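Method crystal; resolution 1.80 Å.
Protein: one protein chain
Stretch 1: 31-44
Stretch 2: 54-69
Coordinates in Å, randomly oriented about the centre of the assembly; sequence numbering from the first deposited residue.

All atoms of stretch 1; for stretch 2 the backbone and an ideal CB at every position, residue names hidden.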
ATOM      1  N   ILE A  31       1.320   3.761   6.483  1.00 35.00           N
ATOM      2  CA  ILE A  31      -0.107   3.701   6.161  1.00 35.00           C
ATOM      3  C   ILE A  31      -0.804   3.907   7.502  1.00 35.00           C
ATOM      4  O   ILE A  31      -0.662   3.082   8.399  1.00 35.00           O
ATOM      5  CB  ILE A  31      -0.514   2.347   5.538  1.00 35.00           C
ATOM      6  CG1 ILE A  31       0.286   2.115   4.267  1.00 35.00           C
ATOM      7  CG2 ILE A  31      -2.004   2.322   5.211  1.00 35.00           C
ATOM      8  CD1 ILE A  31       0.053   0.771   3.632  1.00 35.00           C
ATOM      9  N   THR A  32      -1.467   5.047   7.675  1.00 35.00           N
ATOM     10  CA  THR A  32      -2.149   5.325   8.938  1.00 35.00           C
ATOM     11  C   THR A  32      -3.656   5.277   8.861  1.00 35.00           C
ATOM     12  O   THR A  32      -4.249   5.729   7.887  1.00 35.00           O
ATOM     13  CB  THR A  32      -1.692   6.647   9.569  1.00 35.00           C
ATOM     14  OG1 THR A  32      -1.589   7.661   8.570  1.00 35.00           O
ATOM     15  CG2 THR A  32      -0.360   6.462  10.204  1.00 35.00           C
ATOM     16  N   SER A  33      -4.260   4.688   9.890  1.00 35.00           N
ATOM     17  CA  SER A  33      -5.707   4.531   9.955  1.00 35.00           C
ATOM     18  C   SER A  33      -6.449   5.721  10.561  1.00 35.00           C
ATOM     19  O   SER A  33      -5.897   6.482  11.346  1.00 35.00           O
ATOM     20  CB  SER A  33      -6.043   3.270  10.744  1.00 35.00           C
ATOM     21  OG  SER A  33      -7.439   3.032  10.766  1.00 35.00           O
ATOM     22  N   GLU A  34      -7.713   5.875  10.192  1.00 35.00           N
ATOM     23  CA  GLU A  34      -8.525   6.950  10.730  1.00 35.00           C
ATOM     24  C   GLU A  34      -9.855   6.403  11.203  1.00 35.00           C
ATOM     25  O   GLU A  34     -10.676   7.154  11.722  1.00 35.00           O
ATOM     26  CB  GLU A  34      -8.776   8.030   9.691  1.00 35.00           C
ATOM     27  CG  GLU A  34      -7.598   8.909   9.363  1.00 35.00           C
ATOM     28  CD  GLU A  34      -7.215   9.866  10.479  1.00 35.00           C
ATOM     29  OE1 GLU A  34      -7.869   9.884  11.545  1.00 35.00           O
ATOM     30  OE2 GLU A  34      -6.248  10.625  10.288  1.00 35.00           O
ATOM     31  N   SER A  35     -10.063   5.095  11.034  1.00 35.00           N
ATOM     32  CA  SER A  35     -11.308   4.463  11.460  1.00 35.00           C
ATOM     33  C   SER A  35     -11.136   3.976  12.881  1.00 35.00           C
ATOM     34  O   SER A  35     -10.013   3.852  13.387  1.00 35.00           O
ATOM     35  CB  SER A  35     -11.669   3.271  10.570  1.00 35.00           C
ATOM     36  OG  SER A  35     -12.967   2.772  10.869  1.00 35.00           O
ATOM     37  N   ASP A  36     -12.260   3.768  13.554  1.00 35.00           N
ATOM     38  CA  ASP A  36     -12.197   3.261  14.911  1.00 35.00           C
ATOM     39  C   ASP A  36     -12.304   1.739  14.821  1.00 35.00           C
ATOM     40  O   ASP A  36     -12.306   1.025  15.826  1.00 35.00           O
ATOM     41  CB  ASP A  36     -13.309   3.856  15.763  1.00 35.00           C
ATOM     42  CG  ASP A  36     -13.164   5.346  15.948  1.00 35.00           C
ATOM     43  OD1 ASP A  36     -12.075   5.808  16.375  1.00 35.00           O
ATOM     44  OD2 ASP A  36     -14.161   6.037  15.658  1.00 35.00           O
ATOM     45  N   SER A  37     -12.356   1.263  13.583  1.00 35.00           N
ATOM     46  CA  SER A  37     -12.434  -0.150  13.278  1.00 35.00           C
ATOM     47  C   SER A  37     -11.111  -0.542  12.672  1.00 35.00           C
ATOM     48  O   SER A  37     -10.350   0.310  12.232  1.00 35.00           O
ATOM     49  CB  SER A  37     -13.536  -0.402  12.263  1.00 35.00           C
ATOM     50  OG  SER A  37     -13.339  -1.659  11.651  1.00 35.00           O
ATOM     51  N   ARG A  38     -10.844  -1.838  12.647  1.00 35.00           N
ATOM     52  CA  ARG A  38      -9.604  -2.337  12.080  1.00 35.00           C
ATOM     53  C   ARG A  38      -9.742  -2.420  10.563  1.00 35.00           C
ATOM     54  O   ARG A  38     -10.847  -2.553  10.026  1.00 35.00           O
ATOM     55  CB  ARG A  38      -9.269  -3.700  12.685  1.00 35.00           C
ATOM     56  CG  ARG A  38      -7.793  -4.114  12.586  1.00 35.00           C
ATOM     57  CD  ARG A  38      -7.390  -4.944  13.832  1.00 35.00           C
ATOM     58  NE  ARG A  38      -6.710  -6.215  13.542  1.00 35.00           N
ATOM     59  CZ  ARG A  38      -7.316  -7.340  13.166  1.00 35.00           C
ATOM     60  NH1 ARG A  38      -8.633  -7.387  13.012  1.00 35.00           N
ATOM     61  NH2 ARG A  38      -6.598  -8.425  12.969  1.00 35.00           N
ATOM     62  N   LEU A  39      -8.608  -2.280   9.883  1.00 35.00           N
ATOM     63  CA  LEU A  39      -8.555  -2.323   8.427  1.00 35.00           C
ATOM     64  C   LEU A  39      -7.615  -3.406   7.880  1.00 35.00           C
ATOM     65  O   LEU A  39      -6.648  -3.829   8.535  1.00 35.00           O
ATOM     66  CB  LEU A  39      -8.135  -0.956   7.862  1.00 35.00           C
ATOM     67  CG  LEU A  39      -8.921   0.311   8.194  1.00 35.00           C
ATOM     68  CD1 LEU A  39      -8.128   1.506   7.715  1.00 35.00           C
ATOM     69  CD2 LEU A  39     -10.304   0.280   7.570  1.00 35.00           C
ATOM     70  N   ALA A  40      -7.932  -3.848   6.668  1.00 35.00           N
ATOM     71  CA  ALA A  40      -7.155  -4.841   5.960  1.00 35.00           C
ATOM     72  C   ALA A  40      -6.745  -4.111   4.705  1.00 35.00           C
ATOM     73  O   ALA A  40      -7.518  -3.335   4.176  1.00 35.00           O
ATOM     74  CB  ALA A  40      -8.023  -6.037   5.614  1.00 35.00           C
ATOM     75  N   PHE A  41      -5.514  -4.271   4.264  1.00 35.00           N
ATOM     76  CA  PHE A  41      -5.139  -3.591   3.046  1.00 35.00           C
ATOM     77  C   PHE A  41      -4.539  -4.540   2.022  1.00 35.00           C
ATOM     78  O   PHE A  41      -3.882  -5.524   2.384  1.00 35.00           O
ATOM     79  CB  PHE A  41      -4.263  -2.352   3.323  1.00 35.00           C
ATOM     80  CG  PHE A  41      -2.865  -2.653   3.806  1.00 35.00           C
ATOM     81  CD1 PHE A  41      -1.829  -2.873   2.898  1.00 35.00           C
ATOM     82  CD2 PHE A  41      -2.566  -2.649   5.162  1.00 35.00           C
ATOM     83  CE1 PHE A  41      -0.507  -3.076   3.332  1.00 35.00           C
ATOM     84  CE2 PHE A  41      -1.241  -2.852   5.614  1.00 35.00           C
ATOM     85  CZ  PHE A  41      -0.211  -3.068   4.693  1.00 35.00           C
ATOM     86  N   LYS A  42      -4.803  -4.237   0.751  1.00 35.00           N
ATOM     87  CA  LYS A  42      -4.315  -5.001  -0.389  1.00 35.00           C
ATOM     88  C   LYS A  42      -3.483  -4.066  -1.244  1.00 35.00           C
ATOM     89  O   LYS A  42      -3.942  -2.981  -1.569  1.00 35.00           O
ATOM     90  CB  LYS A  42      -5.492  -5.492  -1.218  1.00 35.00           C
ATOM     91  CG  LYS A  42      -5.077  -6.191  -2.497  1.00 35.00           C
ATOM     92  CD  LYS A  42      -6.262  -6.738  -3.219  1.00 35.00           C
ATOM     93  CE  LYS A  42      -5.820  -7.404  -4.486  1.00 35.00           C
ATOM     94  NZ  LYS A  42      -6.946  -8.031  -5.238  1.00 35.00           N
ATOM     95  N   VAL A  43      -2.296  -4.504  -1.659  1.00 35.00           N
ATOM     96  CA  VAL A  43      -1.404  -3.678  -2.488  1.00 35.00           C
ATOM     97  C   VAL A  43      -1.227  -4.187  -3.939  1.00 35.00           C
ATOM     98  O   VAL A  43      -0.602  -5.221  -4.175  1.00 35.00           O
ATOM     99  CB  VAL A  43      -0.034  -3.508  -1.781  1.00 35.00           C
ATOM    100  CG1 VAL A  43       0.849  -2.529  -2.511  1.00 35.00           C
ATOM    101  CG2 VAL A  43      -0.259  -3.047  -0.379  1.00 35.00           C
ATOM    102  N   LYS A  44      -1.799  -3.443  -4.889  1.00 35.00           N
ATOM    103  CA  LYS A  44      -1.751  -3.758  -6.317  1.00 35.00           C
ATOM    104  C   LYS A  44      -0.625  -2.958  -6.915  1.00 35.00           C
ATOM    105  O   LYS A  44      -0.596  -1.737  -6.809  1.00 35.00           O
ATOM    106  CB  LYS A  44      -3.086  -3.411  -6.977  1.00 35.00           C
ATOM    107  CG  LYS A  44      -4.249  -4.082  -6.282  1.00 35.00           C
ATOM    108  CD  LYS A  44      -5.571  -3.473  -6.660  1.00 35.00           C
ATOM    109  CE  LYS A  44      -6.215  -4.207  -7.820  1.00 35.00           C
ATOM    110  NZ  LYS A  44      -7.695  -4.043  -7.782  1.00 35.00           N
ATOM    111  N   UNK A  54       6.412  -4.386  -0.173  1.00 35.00           N
ATOM    112  CA  UNK A  54       6.160  -5.319   0.934  1.00 35.00           C
ATOM    113  C   UNK A  54       5.479  -4.603   2.095  1.00 35.00           C
ATOM    114  O   UNK A  54       5.896  -3.519   2.485  1.00 35.00           O
ATOM    115  CB  UNK A  54       7.466  -5.961   1.406  1.00 35.00           C
ATOM    116  N   UNK A  55       4.427  -5.206   2.713  1.00 35.00           N
ATOM    117  CA  UNK A  55       3.782  -6.499   2.427  1.00 35.00           C
ATOM    118  C   UNK A  55       2.818  -6.305   1.272  1.00 35.00           C
ATOM    119  O   UNK A  55       2.810  -5.246   0.663  1.00 35.00           O
ATOM    120  CB  UNK A  55       3.054  -7.050   3.655  1.00 35.00           C
ATOM    121  N   UNK A  56       2.053  -7.331   0.915  1.00 35.00           N
ATOM    122  CA  UNK A  56       1.076  -7.180  -0.156  1.00 35.00           C
ATOM    123  C   UNK A  56      -0.262  -6.976   0.533  1.00 35.00           C
ATOM    124  O   UNK A  56      -1.049  -6.106   0.159  1.00 35.00           O
ATOM    125  CB  UNK A  56       1.057  -8.384  -1.101  1.00 35.00           C
ATOM    126  N   UNK A  57      -0.484  -7.787   1.562  1.00 35.00           N
ATOM    127  CA  UNK A  57      -1.680  -7.728   2.391  1.00 35.00           C
ATOM    128  C   UNK A  57      -1.284  -7.330   3.803  1.00 35.00           C
ATOM    129  O   UNK A  57      -0.108  -7.377   4.155  1.00 35.00           O
ATOM    130  CB  UNK A  57      -2.420  -9.067   2.389  1.00 35.00           C
ATOM    131  N   UNK A  58      -2.243  -6.891   4.610  1.00 35.00           N
ATOM    132  CA  UNK A  58      -1.899  -6.523   5.980  1.00 35.00           C
ATOM    133  C   UNK A  58      -2.947  -5.757   6.758  1.00 35.00           C
ATOM    134  O   UNK A  58      -3.847  -5.155   6.164  1.00 35.00           O
ATOM    135  CB  UNK A  58      -0.618  -5.687   5.958  1.00 35.00           C
ATOM    136  N   UNK A  59      -2.808  -5.742   8.083  1.00 35.00           N
ATOM    137  CA  UNK A  59      -3.751  -5.031   8.927  1.00 35.00           C
ATOM    138  C   UNK A  59      -3.209  -3.725   9.407  1.00 35.00           C
ATOM    139  O   UNK A  59      -2.011  -3.491   9.320  1.00 35.00           O
ATOM    140  CB  UNK A  59      -4.149  -5.891  10.128  1.00 35.00           C
ATOM    141  N   UNK A  60      -4.115  -2.816   9.751  1.00 35.00           N
ATOM    142  CA  UNK A  60      -3.734  -1.529  10.329  1.00 35.00           C
ATOM    143  C   UNK A  60      -4.732  -1.358  11.440  1.00 35.00           C
ATOM    144  O   UNK A  60      -5.911  -1.070  11.199  1.00 35.00           O
ATOM    145  CB  UNK A  60      -3.753  -0.373   9.327  1.00 35.00           C
ATOM    146  N   UNK A  61      -4.266  -1.558  12.664  1.00 35.00           N
ATOM    147  CA  UNK A  61      -5.131  -1.415  13.815  1.00 35.00           C
ATOM    148  C   UNK A  61      -5.939  -0.127  13.708  1.00 35.00           C
ATOM    149  O   UNK A  61      -5.671   0.713  12.846  1.00 35.00           O
ATOM    150  CB  UNK A  61      -4.313  -1.434  15.108  1.00 35.00           C
ATOM    151  N   UNK A  62      -6.965  -0.004  14.539  1.00 35.00           N
ATOM    152  CA  UNK A  62      -7.829   1.170  14.536  1.00 35.00           C
ATOM    153  C   UNK A  62      -7.042   2.404  14.979  1.00 35.00           C
ATOM    154  O   UNK A  62      -6.349   2.353  16.005  1.00 35.00           O
ATOM    155  CB  UNK A  62      -9.039   0.950  15.446  1.00 35.00           C
ATOM    156  N   UNK A  63      -7.132   3.487  14.182  1.00 35.00           N
ATOM    157  CA  UNK A  63      -6.434   4.778  14.402  1.00 35.00           C
ATOM    158  C   UNK A  63      -4.933   4.530  14.617  1.00 35.00           C
ATOM    159  O   UNK A  63      -4.257   5.253  15.356  1.00 35.00           O
ATOM    160  CB  UNK A  63      -7.025   5.518  15.604  1.00 35.00           C
ATOM    161  N   UNK A  64      -4.423   3.524  13.900  1.00 35.00           N
ATOM    162  CA  UNK A  64      -3.028   3.119  14.003  1.00 35.00           C
ATOM    163  C   UNK A  64      -2.084   3.458  12.871  1.00 35.00           C
ATOM    164  O   UNK A  64      -2.232   4.482  12.203  1.00 35.00           O
ATOM    165  CB  UNK A  64      -2.990   1.601  14.191  1.00 35.00           C
ATOM    166  N   UNK A  65      -1.125   2.566  12.650  1.00 35.00           N
ATOM    167  CA  UNK A  65      -0.088   2.774  11.645  1.00 35.00           C
ATOM    168  C   UNK A  65       0.517   1.417  11.249  1.00 35.00           C
ATOM    169  O   UNK A  65       0.583   0.522  12.086  1.00 35.00           O
ATOM    170  CB  UNK A  65       0.993   3.720  12.170  1.00 35.00           C
ATOM    171  N   UNK A  66       0.890   1.248   9.974  1.00 35.00           N
ATOM    172  CA  UNK A  66       1.494   0.006   9.414  1.00 35.00           C
ATOM    173  C   UNK A  66       2.444   0.425   8.298  1.00 35.00           C
ATOM    174  O   UNK A  66       2.063   1.298   7.505  1.00 35.00           O
ATOM    175  CB  UNK A  66       0.431  -0.962   8.890  1.00 35.00           C
ATOM    176  N   UNK A  67       3.641  -0.181   8.206  1.00 35.00           N
ATOM    177  CA  UNK A  67       4.570   0.232   7.137  1.00 35.00           C
ATOM    178  C   UNK A  67       4.564  -0.472   5.825  1.00 35.00           C
ATOM    179  O   UNK A  67       4.282  -1.660   5.748  1.00 35.00           O
ATOM    180  CB  UNK A  67       5.999   0.122   7.673  1.00 35.00           C
ATOM    181  N   UNK A  68       4.927   0.285   4.806  1.00 35.00           N
ATOM    182  CA  UNK A  68       4.978  -0.266   3.486  1.00 35.00           C
ATOM    183  C   UNK A  68       6.382  -0.098   2.938  1.00 35.00           C
ATOM    184  O   UNK A  68       6.939   0.988   3.010  1.00 35.00           O
ATOM    185  CB  UNK A  68       3.941   0.395   2.575  1.00 35.00           C
ATOM    186  N   UNK A  69       6.938  -1.207   2.436  1.00 35.00           N
ATOM    187  CA  UNK A  69       8.268  -1.244   1.859  1.00 35.00           C
ATOM    188  C   UNK A  69       8.253  -1.421   0.335  1.00 35.00           C
ATOM    189  O   UNK A  69       7.906  -2.511  -0.128  1.00 35.00           O
ATOM    190  CB  UNK A  69       9.072  -2.375   2.504  1.00 35.00           C
TER

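Positions 54, 67 and 69 have nothing of stretch 1 near their CB, so almost any side chain would do; they are Arg54, Lys67 and Asp69. Position 55 points sideways near the tip of the Phe41 ring. The peptide before 55 is cis, which with phi of -81° points strongly to proline. It is Pro55, with CD 4.3 Å from Phe41 CZ. At 56 the CB leads away, so many side chains would do there, and the backbone does the work, N of Val43 donating to O of position 56 at 2.7 Å; the residue is Val56.

Position 57 pairs with Lys42, on the face that also carries Ala40. The extended aliphatic chain of Lys42 would suit a long or aromatic neighbour, and Tyr57 reaches along it, OH lying 3.4 Å from Lys42 CE.

Position 58 is the most constrained. An ideal CB would stand 2.9 Å from Phe41 CE2, a clash, and phi/psi of 167/162° would jam it against the preceding carbonyl. Only glycine fits. Gly58 lets the Phe41 ring fold over the backbone, with CA 4.1 Å from the ring centroid in a CH-pi contact, while Phe41 N donates to Gly58 O at 2.7 Å.

At 59 the ideal CB is on the Ala40 face, 4.3 Å from Arg38 NE. An acidic group or a flat ring could answer that guanidinium. Phe59 offers the ring: the guanidinium lies flat on it, planes at 23°, with Arg38 CZ 4.1 Å from the ring centroid.

Position 60 faces Ile31, Ser33 and Phe41, a setting for a medium apolar side chain. Val60 places CG2 3.6 Å from Phe41 CD2 and 4.2 Å from Ile31 CG2.

Positions 61 to 64 form a type II turn. The CB of 61 leads away, but Arg38 nearby favours an acid; Asp61 OD1 makes a long salt bridge to Arg38 NE, 3.6 Å. At 62 the ideal CB is 3.3 Å from Asp36 O, so a small residue is favoured: Ala62. Position 63 has positive phi, which suits glycine or asparagine, yet the Asp36 carboxylate invites a base. Lys63 curls back, NZ 3.4 Å from Asp36 OD1 in a salt bridge. At 64 a CB would be crowded by the carbonyl of 61, favouring Gly64, whose O accepts from Ser33 N at 3.1 Å.

Position 65 pairs with Thr32 and tolerates many residues; Lys65 leads its end away. Position 66, near Phe41, suits a small side chain: Ser66 OG donates to Phe59 O at 2.7 Å. Position 68 meets Ile31 CD1, calling for an apolar group; Leu68 CD1 also lies 4.1 Å from Val43 CG2.

Stretch 2, residues 54-69: RPVYGFVDAKGKSKLD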
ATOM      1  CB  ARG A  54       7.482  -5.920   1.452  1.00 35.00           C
ATOM      2  CG  ARG A  54       8.362  -6.571   0.413  1.00 35.00           C
ATOM      3  CD  ARG A  54       9.329  -7.543   1.039  1.00 35.00           C
ATOM      4  NE  ARG A  54      10.183  -8.177   0.034  1.00 35.00           N
ATOM      5  CZ  ARG A  54       9.748  -8.927  -0.976  1.00 35.00           C
ATOM      6  NH1 ARG A  54       8.451  -9.147  -1.142  1.00 35.00           N
ATOM      7  NH2 ARG A  54      10.621  -9.444  -1.831  1.00 35.00           N
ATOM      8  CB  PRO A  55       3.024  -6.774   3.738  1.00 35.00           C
ATOM      9  CG  PRO A  55       3.240  -5.570   4.633  1.00 35.00           C
ATOM     10  CD  PRO A  55       3.696  -4.473   3.737  1.00 35.00           C
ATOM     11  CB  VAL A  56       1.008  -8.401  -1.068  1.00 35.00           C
ATOM     12  CG1 VAL A  56      -0.041  -8.183  -2.142  1.00 35.00           C
ATOM     13  CG2 VAL A  56       2.350  -8.641  -1.694  1.00 35.00           C
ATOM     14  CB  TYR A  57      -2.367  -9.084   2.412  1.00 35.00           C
ATOM     15  CG  TYR A  57      -3.093  -9.377   1.120  1.00 35.00           C
ATOM     16  CD1 TYR A  57      -2.439  -9.978   0.046  1.00 35.00           C
ATOM     17  CD2 TYR A  57      -4.438  -9.010   0.949  1.00 35.00           C
ATOM     18  CE1 TYR A  57      -3.094 -10.196  -1.156  1.00 35.00           C
ATOM     19  CE2 TYR A  57      -5.097  -9.228  -0.259  1.00 35.00           C
ATOM     20  CZ  TYR A  57      -4.415  -9.821  -1.303  1.00 35.00           C
ATOM     21  OH  TYR A  57      -5.031 -10.027  -2.511  1.00 35.00           O
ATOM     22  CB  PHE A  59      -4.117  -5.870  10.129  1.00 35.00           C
ATOM     23  CG  PHE A  59      -4.942  -7.036   9.782  1.00 35.00           C
ATOM     24  CD1 PHE A  59      -4.477  -8.312   9.994  1.00 35.00           C
ATOM     25  CD2 PHE A  59      -6.195  -6.860   9.225  1.00 35.00           C
ATOM     26  CE1 PHE A  59      -5.232  -9.407   9.640  1.00 35.00           C
ATOM     27  CE2 PHE A  59      -6.969  -7.951   8.860  1.00 35.00           C
ATOM     28  CZ  PHE A  59      -6.486  -9.234   9.080  1.00 35.00           C
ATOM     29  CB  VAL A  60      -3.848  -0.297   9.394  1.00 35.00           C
ATOM     30  CG1 VAL A  60      -3.245   0.926  10.096  1.00 35.00           C
ATOM     31  CG2 VAL A  60      -3.157  -0.540   8.059  1.00 35.00           C
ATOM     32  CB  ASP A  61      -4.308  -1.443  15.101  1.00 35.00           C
ATOM     33  CG  ASP A  61      -3.742  -2.824  15.401  1.00 35.00           C
ATOM     34  OD1 ASP A  61      -4.333  -3.838  14.956  1.00 35.00           O
ATOM     35  OD2 ASP A  61      -2.709  -2.902  16.099  1.00 35.00           O
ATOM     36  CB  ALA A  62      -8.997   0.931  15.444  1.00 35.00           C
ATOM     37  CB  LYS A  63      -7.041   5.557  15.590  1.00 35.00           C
ATOM     38  CG  LYS A  63      -8.597   5.706  15.582  1.00 35.00           C
ATOM     39  CD  LYS A  63      -9.120   6.846  14.695  1.00 35.00           C
ATOM     40  CE  LYS A  63      -8.934   8.224  15.322  1.00 35.00           C
ATOM     41  NZ  LYS A  63      -9.786   8.362  16.516  1.00 35.00           N
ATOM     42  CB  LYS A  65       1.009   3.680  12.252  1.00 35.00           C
ATOM     43  CG  LYS A  65       1.420   3.372  13.737  1.00 35.00           C
ATOM     44  CD  LYS A  65       2.408   4.401  14.330  1.00 35.00           C
ATOM     45  CE  LYS A  65       2.735   4.111  15.805  1.00 35.00           C
ATOM     46  NZ  LYS A  65       3.660   5.120  16.472  1.00 35.00           N
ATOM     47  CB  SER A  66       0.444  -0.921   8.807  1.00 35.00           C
ATOM     48  OG  SER A  66      -0.472  -1.370   9.792  1.00 35.00           O
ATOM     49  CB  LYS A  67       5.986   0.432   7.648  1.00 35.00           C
ATOM     50  CG  LYS A  67       6.729  -0.805   7.997  1.00 35.00           C
ATOM     51  CD  LYS A  67       8.164  -0.655   7.579  1.00 35.00           C
ATOM     52  CE  LYS A  67       9.014  -1.787   8.099  1.00 35.00           C
ATOM     53  NZ  LYS A  67      10.374  -1.672   7.506  1.00 35.00           N
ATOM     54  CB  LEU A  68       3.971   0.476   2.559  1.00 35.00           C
ATOM     55  CG  LEU A  68       3.734  -0.031   1.140  1.00 35.00           C
ATOM     56  CD1 LEU A  68       3.268  -1.493   1.154  1.00 35.00           C
ATOM     57  CD2 LEU A  68       2.699   0.859   0.451  1.00 35.00           C
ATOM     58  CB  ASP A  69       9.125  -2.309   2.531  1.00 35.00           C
ATOM     59  CG  ASP A  69       9.408  -2.035   3.961  1.00 35.00           C
ATOM     60  OD1 ASP A  69       9.065  -0.881   4.345  1.00 35.00           O
ATOM     61  OD2 ASP A  69       9.954  -2.891   4.673  1.00 35.00           O
TER
HETATM   62  O   HOH W   1      -2.913   7.345  12.701  1.00 35.00           O
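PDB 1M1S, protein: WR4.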